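Long-range contacts in aac(6')-Ii (Enterococcus faecium, PDB 1N71), which probably transfers an acetyl group from acetyl-coenzyme A to the 6'-amino group of aminoglycoside antibiotics, thereby conferring resistance to them: residues 1-9 against 41-52; 88-96 against 145-153. All coordinates share one frame; numbering follows the deposited sequence.

Overall arrangement
From the N terminus, strand 2-5 is laid down first; the chain then runs through helices 11-24 and 33-40 and returns as strand 46-52, which pairs with it in interaction 1 and closes a largely helical loop. Two strands later, interaction 2 begins with helix 87-101; a loop holding strand 106-112 and helix 129-134 ends when helix 144-149 packs beside it. The two contacts follow in series, neither nested nor crossed, with centres about 17 Å apart. They meet where helix 87-101 lies on the sheet: R90 is probably hydrogen-bonded to M1 O, and Y94 packs against I3, E5 and V48. Together they tie the edge of the sheet to the coenzyme A site.

Interaction 1: residues 1-9 against 41-52; sequences MIISEFDRN and MNPERIAVAAVD
M41 lays its bent thioether chain against one side of F6: SD lies 3.6 Å from F6 CE1, an oblique Met-aromatic contact, while CE sits over one ring face toward the rim. R8 slides past M41 in the opposite direction, its CG 3.7 Å from M41 SD. The R8 chain stays extended from CG to NE, carrying the guanidinium along the turn at N42 to R45, where N42 O lies over one of its faces. F6 N donates to A47 O (2.7 Å), which also accepts a hydrogen bond from a water that donates to F6 O as well; strand pairing then begins at V48 and E5. With CG1 anti to the backbone N (chi1 177°), V48 meets I3 CG2 at 3.6 Å by that branch. Small A49 lets the F6 ring in, its CB 3.6 Å from F6 CD2, and exchanges two backbone bonds with S4; A49 N to S4 O is 2.8 Å. A50 faces I3 as a non-hydrogen-bonded pair, on the same side of the sheet. V51 closes a second hydrogen-bonded pair with I2, and D52 CB meets M1 CB at 3.6 Å. Antiparallel pairing of the first two strands across a helical connection is characteristic of the GNAT acetyltransferase fold.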
loop_
_atom_site.group_PDB
_atom_site.type_symbol
_atom_site.label_atom_id
_atom_site.label_comp_id
_atom_site.label_asym_id
_atom_site.label_seq_id
_atom_site.Cartn_x
_atom_site.Cartn_y
_atom_site.Cartn_z
ATOM N N MET A 1 3.501 -28.481 17.226
ATOM C CA MET A 1 4.330 -27.251 17.371
ATOM C C MET A 1 3.467 -26.077 17.823
ATOM O O MET A 1 2.239 -26.158 17.784
ATOM C CB MET A 1 5.032 -26.941 16.047
ATOM C CG MET A 1 4.113 -26.878 14.847
ATOM S SD MET A 1 3.263 -25.311 14.742
ATOM C CE MET A 1 4.335 -24.456 13.644
ATOM N N ILE A 2 4.098 -24.986 18.248
ATOM C CA ILE A 2 3.336 -23.844 18.737
ATOM C C ILE A 2 3.496 -22.518 17.998
ATOM O O ILE A 2 4.551 -22.210 17.444
ATOM C CB ILE A 2 3.636 -23.586 20.230
ATOM C CG1 ILE A 2 5.066 -23.079 20.399
ATOM C CG2 ILE A 2 3.451 -24.874 21.026
ATOM C CD1 ILE A 2 5.398 -22.665 21.821
ATOM N N ILE A 3 2.418 -21.738 18.015
ATOM C CA ILE A 3 2.378 -20.424 17.387
ATOM C C ILE A 3 2.392 -19.388 18.508
ATOM O O ILE A 3 1.498 -19.377 19.356
ATOM C CB ILE A 3 1.081 -20.231 16.578
ATOM C CG1 ILE A 3 0.933 -21.347 15.544
ATOM C CG2 ILE A 3 1.086 -18.868 15.907
ATOM C CD1 ILE A 3 2.015 -21.376 14.505
ATOM N N SER A 4 3.400 -18.523 18.522
ATOM C CA SER A 4 3.486 -17.503 19.560
ATOM C C SER A 4 4.198 -16.261 19.046
ATOM O O SER A 4 4.694 -16.243 17.920
ATOM C CB SER A 4 4.243 -18.049 20.771
ATOM O OG SER A 4 5.606 -18.276 20.448
ATOM N N GLU A 5 4.247 -15.220 19.873
ATOM C CA GLU A 5 4.917 -13.989 19.480
ATOM C C GLU A 5 6.394 -14.299 19.294
ATOM O O GLU A 5 6.994 -15.020 20.090
ATOM C CB GLU A 5 4.735 -12.898 20.544
ATOM C CG GLU A 5 3.278 -12.580 20.854
ATOM C CD GLU A 5 3.109 -11.347 21.727
ATOM O OE1 GLU A 5 3.920 -11.151 22.661
ATOM O OE2 GLU A 5 2.152 -10.581 21.487
ATOM N N PHE A 6 6.967 -13.757 18.228
ATOM C CA PHE A 6 8.370 -13.969 17.899
ATOM C C PHE A 6 9.295 -13.284 18.909
ATOM O O PHE A 6 9.105 -12.116 19.238
ATOM C CB PHE A 6 8.629 -13.435 16.486
ATOM C CG PHE A 6 10.012 -13.695 15.974
ATOM C CD1 PHE A 6 11.093 -12.947 16.430
ATOM C CD2 PHE A 6 10.235 -14.689 15.027
ATOM C CE1 PHE A 6 12.378 -13.186 15.947
ATOM C CE2 PHE A 6 11.512 -14.937 14.538
ATOM C CZ PHE A 6 12.587 -14.182 14.999
ATOM N N ASP A 7 10.289 -14.015 19.403
ATOM C CA ASP A 7 11.246 -13.449 20.353
ATOM C C ASP A 7 12.248 -12.609 19.573
ATOM O O ASP A 7 13.200 -13.133 18.996
ATOM C CB ASP A 7 11.988 -14.554 21.107
ATOM C CG ASP A 7 12.970 -14.000 22.134
ATOM O OD1 ASP A 7 13.840 -13.189 21.754
ATOM O OD2 ASP A 7 12.872 -14.375 23.322
ATOM N N ARG A 8 12.027 -11.301 19.564
ATOM C CA ARG A 8 12.885 -10.366 18.844
ATOM C C ARG A 8 14.338 -10.358 19.317
ATOM O O ARG A 8 15.199 -9.766 18.668
ATOM C CB ARG A 8 12.301 -8.957 18.961
ATOM C CG ARG A 8 10.907 -8.826 18.372
ATOM C CD ARG A 8 10.193 -7.597 18.903
ATOM N NE ARG A 8 8.885 -7.419 18.279
ATOM C CZ ARG A 8 7.928 -6.625 18.753
ATOM N NH1 ARG A 8 8.124 -5.930 19.869
ATOM N NH2 ARG A 8 6.777 -6.521 18.104
ATOM N N ASN A 9 14.612 -11.017 20.439
ATOM C CA ASN A 9 15.967 -11.051 20.979
ATOM C C ASN A 9 16.659 -12.403 20.829
ATOM O O ASN A 9 17.661 -12.661 21.497
ATOM C CB ASN A 9 15.953 -10.660 22.460
ATOM C CG ASN A 9 15.304 -9.312 22.704
ATOM O OD1 ASN A 9 15.677 -8.308 22.095
ATOM N ND2 ASN A 9 14.328 -9.282 23.606
ATOM N N MET A 41 11.312 -6.608 13.072
ATOM C CA MET A 41 11.400 -6.673 14.531
ATOM C C MET A 41 10.974 -5.364 15.201
ATOM O O MET A 41 10.947 -5.268 16.430
ATOM C CB MET A 41 12.831 -7.015 14.961
ATOM C CG MET A 41 13.335 -8.362 14.471
ATOM S SD MET A 41 12.348 -9.743 15.077
ATOM C CE MET A 41 11.258 -10.013 13.665
ATOM N N ASN A 42 10.651 -4.361 14.391
ATOM C CA ASN A 42 10.229 -3.055 14.898
ATOM C C ASN A 42 9.113 -3.189 15.942
ATOM O O ASN A 42 8.137 -3.908 15.733
ATOM C CB ASN A 42 9.745 -2.188 13.734
ATOM C CG ASN A 42 9.566 -0.736 14.121
ATOM O OD1 ASN A 42 8.918 -0.423 15.118
ATOM N ND2 ASN A 42 10.134 0.162 13.327
ATOM N N PRO A 43 9.244 -2.490 17.083
ATOM C CA PRO A 43 8.245 -2.536 18.157
ATOM C C PRO A 43 6.815 -2.212 17.720
ATOM O O PRO A 43 5.856 -2.737 18.285
ATOM C CB PRO A 43 8.778 -1.521 19.164
ATOM C CG PRO A 43 10.249 -1.640 18.997
ATOM C CD PRO A 43 10.405 -1.679 17.493
ATOM N N GLU A 44 6.670 -1.352 16.716
ATOM C CA GLU A 44 5.342 -0.971 16.245
ATOM C C GLU A 44 4.671 -2.096 15.470
ATOM O O GLU A 44 3.448 -2.132 15.350
ATOM C CB GLU A 44 5.423 0.270 15.354
ATOM C CG GLU A 44 6.201 0.051 14.076
ATOM N N ARG A 45 5.475 -3.011 14.941
ATOM C CA ARG A 45 4.943 -4.129 14.172
ATOM C C ARG A 45 4.644 -5.324 15.049
ATOM O O ARG A 45 5.019 -5.371 16.221
ATOM C CB ARG A 45 5.933 -4.575 13.094
ATOM C CG ARG A 45 6.271 -3.527 12.057
ATOM C CD ARG A 45 7.056 -4.158 10.925
ATOM N NE ARG A 45 7.543 -3.168 9.972
ATOM C CZ ARG A 45 8.090 -3.469 8.801
ATOM N NH1 ARG A 45 8.219 -4.739 8.430
ATOM N NH2 ARG A 45 8.523 -2.500 8.006
ATOM N N ILE A 46 3.960 -6.295 14.461
ATOM C CA ILE A 46 3.632 -7.528 15.146
ATOM C C ILE A 46 4.454 -8.597 14.434
ATOM O O ILE A 46 4.583 -8.574 13.204
ATOM C CB ILE A 46 2.122 -7.826 15.049
ATOM C CG1 ILE A 46 1.353 -6.788 15.874
ATOM C CG2 ILE A 46 1.820 -9.229 15.546
ATOM C CD1 ILE A 46 -0.144 -6.808 15.660
ATOM N N ALA A 47 5.036 -9.501 15.215
ATOM C CA ALA A 47 5.861 -10.581 14.689
ATOM C C ALA A 47 5.485 -11.883 15.392
ATOM O O ALA A 47 5.726 -12.047 16.590
ATOM C CB ALA A 47 7.329 -10.268 14.917
ATOM N N VAL A 48 4.894 -12.800 14.637
ATOM C CA VAL A 48 4.459 -14.082 15.177
ATOM C C VAL A 48 5.190 -15.231 14.501
ATOM O O VAL A 48 5.318 -15.267 13.278
ATOM C CB VAL A 48 2.938 -14.254 14.989
ATOM C CG1 VAL A 48 2.487 -15.616 15.493
ATOM C CG2 VAL A 48 2.207 -13.139 15.720
ATOM N N ALA A 49 5.658 -16.182 15.301
ATOM C CA ALA A 49 6.386 -17.316 14.756
ATOM C C ALA A 49 5.720 -18.654 15.006
ATOM O O ALA A 49 4.919 -18.817 15.932
ATOM C CB ALA A 49 7.796 -17.340 15.314
ATOM N N ALA A 50 6.056 -19.606 14.146
ATOM C CA ALA A 50 5.555 -20.965 14.238
ATOM C C ALA A 50 6.819 -21.783 14.457
ATOM O O ALA A 50 7.692 -21.823 13.589
ATOM C CB ALA A 50 4.881 -21.371 12.942
ATOM N N VAL A 51 6.930 -22.408 15.624
ATOM C CA VAL A 51 8.114 -23.194 15.938
ATOM C C VAL A 51 7.804 -24.636 16.305
ATOM O O VAL A 51 6.929 -24.912 17.125
ATOM C CB VAL A 51 8.908 -22.553 17.094
ATOM C CG1 VAL A 51 10.151 -23.381 17.397
ATOM C CG2 VAL A 51 9.300 -21.135 16.724
ATOM N N ASP A 52 8.526 -25.552 15.675
ATOM C CA ASP A 52 8.366 -26.971 15.944
ATOM C C ASP A 52 9.616 -27.353 16.722
ATOM O O ASP A 52 10.721 -27.344 16.177
ATOM C CB ASP A 52 8.292 -27.762 14.640
ATOM C CG ASP A 52 7.883 -29.204 14.860
ATOM O OD1 ASP A 52 8.514 -29.879 15.699
ATOM O OD2 ASP A 52 6.933 -29.664 14.193
HETATM O O HOH W 1 6.830 -10.446 18.691
#

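Interaction 2: residues 88-96 against 145-153; sequences GTRLVNYLE and EFYEKLGYK. With COA (coenzyme A), chain E.
The segment axes of helices 88-96 and 145-149 approach to 11.1 Å, their N-to-C directions 55° apart, with side chains filling the gap. This is part of the coenzyme A site of the GNAT fold, where a helix N terminus meets the diphosphate. G88 N donates to COA O5A (2.8 Å), while T89 grips COA O2A twice, through its backbone N and through OG1. G88, bare of a side chain, admits the F146 ring edge, with F146 CZ 3.6 Å from G88 C. One face of that ring carries COA CCP over its centre, so the flat aromatic wedges between helix and cofactor. Deeper along the helix, V92 and L150 reach tip to tip, L150 CD1 lying 3.5 Å from V92 CB; the other branch, CD2, meets T89 CG2 at 3.7 Å. A Schellman motif ends the second helix, with G151 at positive phi: Y152 N bonds Y147 O and G151 N bonds E148 O, while L150 N reaches Y147 O from the other face. Within this turn, K149, extended beyond CG, carries NZ to O8A of the COA 3'-phosphate and to its ester oxygen O3B. The last residue, Y152, brings its OH to the first helix. E96, kept straight at chi2 (179°), meets it from the opposite direction and also salt-bridges K173; Y152 OH donates to E96 OE2 at 2.8 Å, 39° above the carboxylate plane.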
loop_
_atom_site.group_PDB
_atom_site.type_symbol
_atom_site.label_atom_id
_atom_site.label_comp_id
_atom_site.label_asym_id
_atom_site.label_seq_id
_atom_site.Cartn_x
_atom_site.Cartn_y
_atom_site.Cartn_z
ATOM N N GLY A 88 -0.163 -21.951 8.138
ATOM C CA GLY A 88 -0.537 -20.628 7.669
ATOM C C GLY A 88 -1.818 -20.127 8.319
ATOM O O GLY A 88 -1.920 -18.958 8.701
ATOM N N THR A 89 -2.802 -21.009 8.445
ATOM C CA THR A 89 -4.079 -20.638 9.045
ATOM C C THR A 89 -3.865 -20.199 10.486
ATOM O O THR A 89 -4.365 -19.159 10.919
ATOM C CB THR A 89 -5.068 -21.820 9.031
ATOM O OG1 THR A 89 -5.362 -22.183 7.676
ATOM C CG2 THR A 89 -6.360 -21.441 9.746
ATOM N N ARG A 90 -3.114 -20.999 11.231
ATOM C CA ARG A 90 -2.845 -20.686 12.624
ATOM C C ARG A 90 -2.079 -19.372 12.774
ATOM O O ARG A 90 -2.317 -18.611 13.715
ATOM C CB ARG A 90 -2.096 -21.859 13.260
ATOM C CG ARG A 90 -2.920 -23.142 13.194
ATOM C CD ARG A 90 -2.109 -24.359 13.578
ATOM N NE ARG A 90 -1.676 -24.294 14.964
ATOM C CZ ARG A 90 -0.848 -25.166 15.525
ATOM N NH1 ARG A 90 -0.361 -26.170 14.806
ATOM N NH2 ARG A 90 -0.514 -25.035 16.803
ATOM N N LEU A 91 -1.172 -19.090 11.843
ATOM C CA LEU A 91 -0.414 -17.842 11.895
ATOM C C LEU A 91 -1.324 -16.645 11.626
ATOM O O LEU A 91 -1.251 -15.629 12.315
ATOM C CB LEU A 91 0.727 -17.848 10.864
ATOM C CG LEU A 91 1.952 -18.712 11.169
ATOM C CD1 LEU A 91 2.918 -18.680 9.984
ATOM C CD2 LEU A 91 2.632 -18.205 12.433
ATOM N N VAL A 92 -2.181 -16.761 10.618
ATOM C CA VAL A 92 -3.085 -15.667 10.293
ATOM C C VAL A 92 -4.055 -15.398 11.437
ATOM O O VAL A 92 -4.270 -14.251 11.816
ATOM C CB VAL A 92 -3.858 -15.961 9.004
ATOM C CG1 VAL A 92 -4.955 -14.926 8.794
ATOM C CG2 VAL A 92 -2.889 -15.944 7.829
ATOM N N ASN A 93 -4.631 -16.454 11.999
ATOM C CA ASN A 93 -5.565 -16.283 13.104
ATOM C C ASN A 93 -4.893 -15.664 14.325
ATOM O O ASN A 93 -5.506 -14.862 15.035
ATOM C CB ASN A 93 -6.210 -17.622 13.473
ATOM C CG ASN A 93 -7.181 -18.107 12.412
ATOM O OD1 ASN A 93 -7.935 -17.318 11.844
ATOM N ND2 ASN A 93 -7.179 -19.404 12.153
ATOM N N TYR A 94 -3.634 -16.023 14.572
ATOM C CA TYR A 94 -2.921 -15.466 15.716
ATOM C C TYR A 94 -2.634 -13.993 15.437
ATOM O O TYR A 94 -2.745 -13.147 16.318
ATOM C CB TYR A 94 -1.616 -16.230 15.959
ATOM C CG TYR A 94 -0.981 -15.964 17.308
ATOM C CD1 TYR A 94 -0.258 -14.799 17.545
ATOM C CD2 TYR A 94 -1.107 -16.883 18.349
ATOM C CE1 TYR A 94 0.326 -14.552 18.787
ATOM C CE2 TYR A 94 -0.528 -16.645 19.595
ATOM C CZ TYR A 94 0.187 -15.479 19.805
ATOM O OH TYR A 94 0.766 -15.242 21.033
ATOM N N LEU A 95 -2.263 -13.685 14.199
ATOM C CA LEU A 95 -1.990 -12.303 13.842
ATOM C C LEU A 95 -3.247 -11.465 14.079
ATOM O O LEU A 95 -3.186 -10.386 14.664
ATOM C CB LEU A 95 -1.578 -12.202 12.369
ATOM C CG LEU A 95 -1.433 -10.772 11.837
ATOM C CD1 LEU A 95 -0.259 -10.076 12.510
ATOM C CD2 LEU A 95 -1.229 -10.811 10.337
ATOM N N GLU A 96 -4.386 -11.971 13.621
ATOM C CA GLU A 96 -5.643 -11.248 13.778
ATOM C C GLU A 96 -5.959 -10.939 15.239
ATOM O O GLU A 96 -6.422 -9.847 15.553
ATOM C CB GLU A 96 -6.775 -12.027 13.108
ATOM C CG GLU A 96 -6.694 -11.938 11.581
ATOM C CD GLU A 96 -7.789 -12.707 10.867
ATOM O OE1 GLU A 96 -8.888 -12.853 11.433
ATOM O OE2 GLU A 96 -7.556 -13.149 9.724
ATOM N N GLU A 145 -6.565 -17.559 -2.848
ATOM C CA GLU A 145 -7.626 -18.439 -2.380
ATOM C C GLU A 145 -7.398 -18.857 -0.931
ATOM O O GLU A 145 -8.350 -19.139 -0.200
ATOM C CB GLU A 145 -7.709 -19.665 -3.290
ATOM C CG GLU A 145 -8.857 -20.605 -2.978
ATOM C CD GLU A 145 -9.241 -21.449 -4.184
ATOM O OE1 GLU A 145 -8.331 -21.898 -4.912
ATOM O OE2 GLU A 145 -10.452 -21.665 -4.404
ATOM N N PHE A 146 -6.135 -18.903 -0.524
ATOM C CA PHE A 146 -5.797 -19.245 0.852
ATOM C C PHE A 146 -6.408 -18.168 1.747
ATOM O O PHE A 146 -7.056 -18.461 2.754
ATOM C CB PHE A 146 -4.277 -19.266 1.033
ATOM C CG PHE A 146 -3.829 -19.137 2.468
ATOM C CD1 PHE A 146 -4.011 -20.186 3.370
ATOM C CD2 PHE A 146 -3.240 -17.960 2.917
ATOM C CE1 PHE A 146 -3.609 -20.059 4.702
ATOM C CE2 PHE A 146 -2.835 -17.818 4.244
ATOM C CZ PHE A 146 -3.019 -18.871 5.140
ATOM N N TYR A 147 -6.205 -16.912 1.365
ATOM C CA TYR A 147 -6.734 -15.803 2.142
ATOM C C TYR A 147 -8.256 -15.764 2.095
ATOM O O TYR A 147 -8.902 -15.494 3.106
ATOM C CB TYR A 147 -6.137 -14.487 1.643
ATOM C CG TYR A 147 -4.653 -14.381 1.919
ATOM C CD1 TYR A 147 -4.175 -14.229 3.225
ATOM C CD2 TYR A 147 -3.725 -14.458 0.882
ATOM C CE1 TYR A 147 -2.813 -14.157 3.488
ATOM C CE2 TYR A 147 -2.354 -14.386 1.134
ATOM C CZ TYR A 147 -1.908 -14.236 2.438
ATOM O OH TYR A 147 -0.562 -14.154 2.689
ATOM N N GLU A 148 -8.838 -16.045 0.929
ATOM C CA GLU A 148 -10.293 -16.050 0.822
ATOM C C GLU A 148 -10.886 -17.006 1.846
ATOM O O GLU A 148 -11.870 -16.686 2.506
ATOM C CB GLU A 148 -10.752 -16.484 -0.569
ATOM C CG GLU A 148 -10.431 -15.507 -1.671
ATOM C CD GLU A 148 -11.360 -15.662 -2.855
ATOM O OE1 GLU A 148 -11.655 -16.816 -3.235
ATOM O OE2 GLU A 148 -11.788 -14.629 -3.411
ATOM N N LYS A 149 -10.283 -18.183 1.979
ATOM C CA LYS A 149 -10.781 -19.167 2.926
ATOM C C LYS A 149 -10.655 -18.703 4.371
ATOM O O LYS A 149 -11.326 -19.234 5.253
ATOM C CB LYS A 149 -10.073 -20.509 2.717
ATOM C CG LYS A 149 -10.447 -21.157 1.383
ATOM C CD LYS A 149 -9.934 -22.578 1.271
ATOM C CE LYS A 149 -10.407 -23.226 -0.023
ATOM N NZ LYS A 149 -9.936 -24.636 -0.130
ATOM N N LEU A 150 -9.811 -17.702 4.614
ATOM C CA LEU A 150 -9.651 -17.171 5.963
ATOM C C LEU A 150 -10.516 -15.934 6.173
ATOM O O LEU A 150 -10.370 -15.225 7.167
ATOM C CB LEU A 150 -8.184 -16.841 6.248
ATOM C CG LEU A 150 -7.280 -18.073 6.273
ATOM C CD1 LEU A 150 -5.876 -17.678 6.686
ATOM C CD2 LEU A 150 -7.857 -19.101 7.244
ATOM N N GLY A 151 -11.408 -15.670 5.225
ATOM C CA GLY A 151 -12.303 -14.534 5.363
ATOM C C GLY A 151 -11.896 -13.244 4.685
ATOM O O GLY A 151 -12.590 -12.231 4.825
ATOM N N TYR A 152 -10.781 -13.257 3.965
ATOM C CA TYR A 152 -10.343 -12.048 3.269
ATOM C C TYR A 152 -11.058 -11.970 1.932
ATOM O O TYR A 152 -11.424 -12.991 1.352
ATOM C CB TYR A 152 -8.824 -12.048 3.054
ATOM C CG TYR A 152 -8.047 -11.899 4.345
ATOM C CD1 TYR A 152 -8.054 -12.913 5.304
ATOM C CD2 TYR A 152 -7.374 -10.713 4.645
ATOM C CE1 TYR A 152 -7.419 -12.745 6.540
ATOM C CE2 TYR A 152 -6.737 -10.534 5.881
ATOM C CZ TYR A 152 -6.769 -11.554 6.820
ATOM O OH TYR A 152 -6.185 -11.370 8.051
ATOM N N LYS A 153 -11.252 -10.753 1.447
ATOM C CA LYS A 153 -11.942 -10.532 0.183
ATOM C C LYS A 153 -11.093 -9.674 -0.740
ATOM O O LYS A 153 -10.377 -8.794 -0.280
ATOM C CB LYS A 153 -13.279 -9.835 0.471
ATOM C CG LYS A 153 -13.915 -9.098 -0.696
ATOM C CD LYS A 153 -15.220 -8.422 -0.254
ATOM C CE LYS A 153 -15.918 -7.731 -1.416
ATOM N NZ LYS A 153 -17.316 -7.328 -1.071
HETATM N N1A COA E . -4.115 -22.071 -3.350
HETATM C C2A COA E . -5.344 -22.445 -2.951
HETATM N N3A COA E . -5.732 -22.832 -1.714
HETATM C C4A COA E . -4.679 -22.797 -0.827
HETATM C C5A COA E . -3.376 -22.441 -1.093
HETATM C C6A COA E . -3.089 -22.048 -2.439
HETATM N N6A COA E . -1.872 -21.679 -2.830
HETATM N N7A COA E . -2.597 -22.529 0.051
HETATM C C8A COA E . -3.430 -22.943 0.960
HETATM N N9A COA E . -4.714 -23.131 0.502
HETATM C C1B COA E . -5.894 -23.594 1.247
HETATM C C2B COA E . -5.774 -25.042 1.729
HETATM O O2B COA E . -6.233 -25.923 0.695
HETATM C C3B COA E . -6.709 -25.150 2.929
HETATM O O3B COA E . -8.056 -25.246 2.437
HETATM P P3B COA E . -9.043 -26.423 2.930
HETATM O O7A COA E . -8.331 -27.673 2.565
HETATM O O8A COA E . -10.288 -26.179 2.162
HETATM O O9A COA E . -9.177 -26.199 4.390
HETATM C C4B COA E . -6.536 -23.764 3.566
HETATM O O4B COA E . -6.116 -22.924 2.484
HETATM C C5B COA E . -5.549 -23.709 4.741
HETATM O O5B COA E . -4.208 -23.901 4.276
HETATM P P1A COA E . -2.952 -23.990 5.286
HETATM O O1A COA E . -2.530 -25.404 5.387
HETATM O O2A COA E . -3.262 -23.220 6.512
HETATM O O3A COA E . -1.851 -23.177 4.448
HETATM P P2A COA E . -0.249 -23.289 4.545
HETATM O O4A COA E . 0.232 -24.142 3.438
HETATM O O5A COA E . 0.161 -23.583 5.933
HETATM O O6A COA E . 0.175 -21.773 4.224
HETATM C CBP COA E . 0.680 -20.222 2.418
HETATM C CCP COA E . -0.381 -21.079 3.097
HETATM C CDP COA E . 0.055 -19.587 1.169
HETATM C CEP COA E . 1.134 -19.108 3.407
HETATM C CAP COA E . 1.901 -21.163 2.027
HETATM O OAP COA E . 1.517 -22.170 1.085
HETATM C C9P COA E . 3.144 -20.380 1.570
HETATM O O9P COA E . 4.095 -20.212 2.345
HETATM N N8P COA E . 3.121 -19.908 0.316
HETATM C C7P COA E . 4.187 -19.141 -0.319
HETATM C C6P COA E . 4.235 -17.690 0.154
HETATM C C5P COA E . 3.208 -16.799 -0.520
HETATM O O5P COA E . 3.107 -16.775 -1.753
HETATM N N4P COA E . 2.445 -16.058 0.297
HETATM C C3P COA E . 1.396 -15.128 -0.135
HETATM C C2P COA E . 1.594 -13.734 0.442
HETATM S S1P COA E . 1.373 -12.423 -0.774
#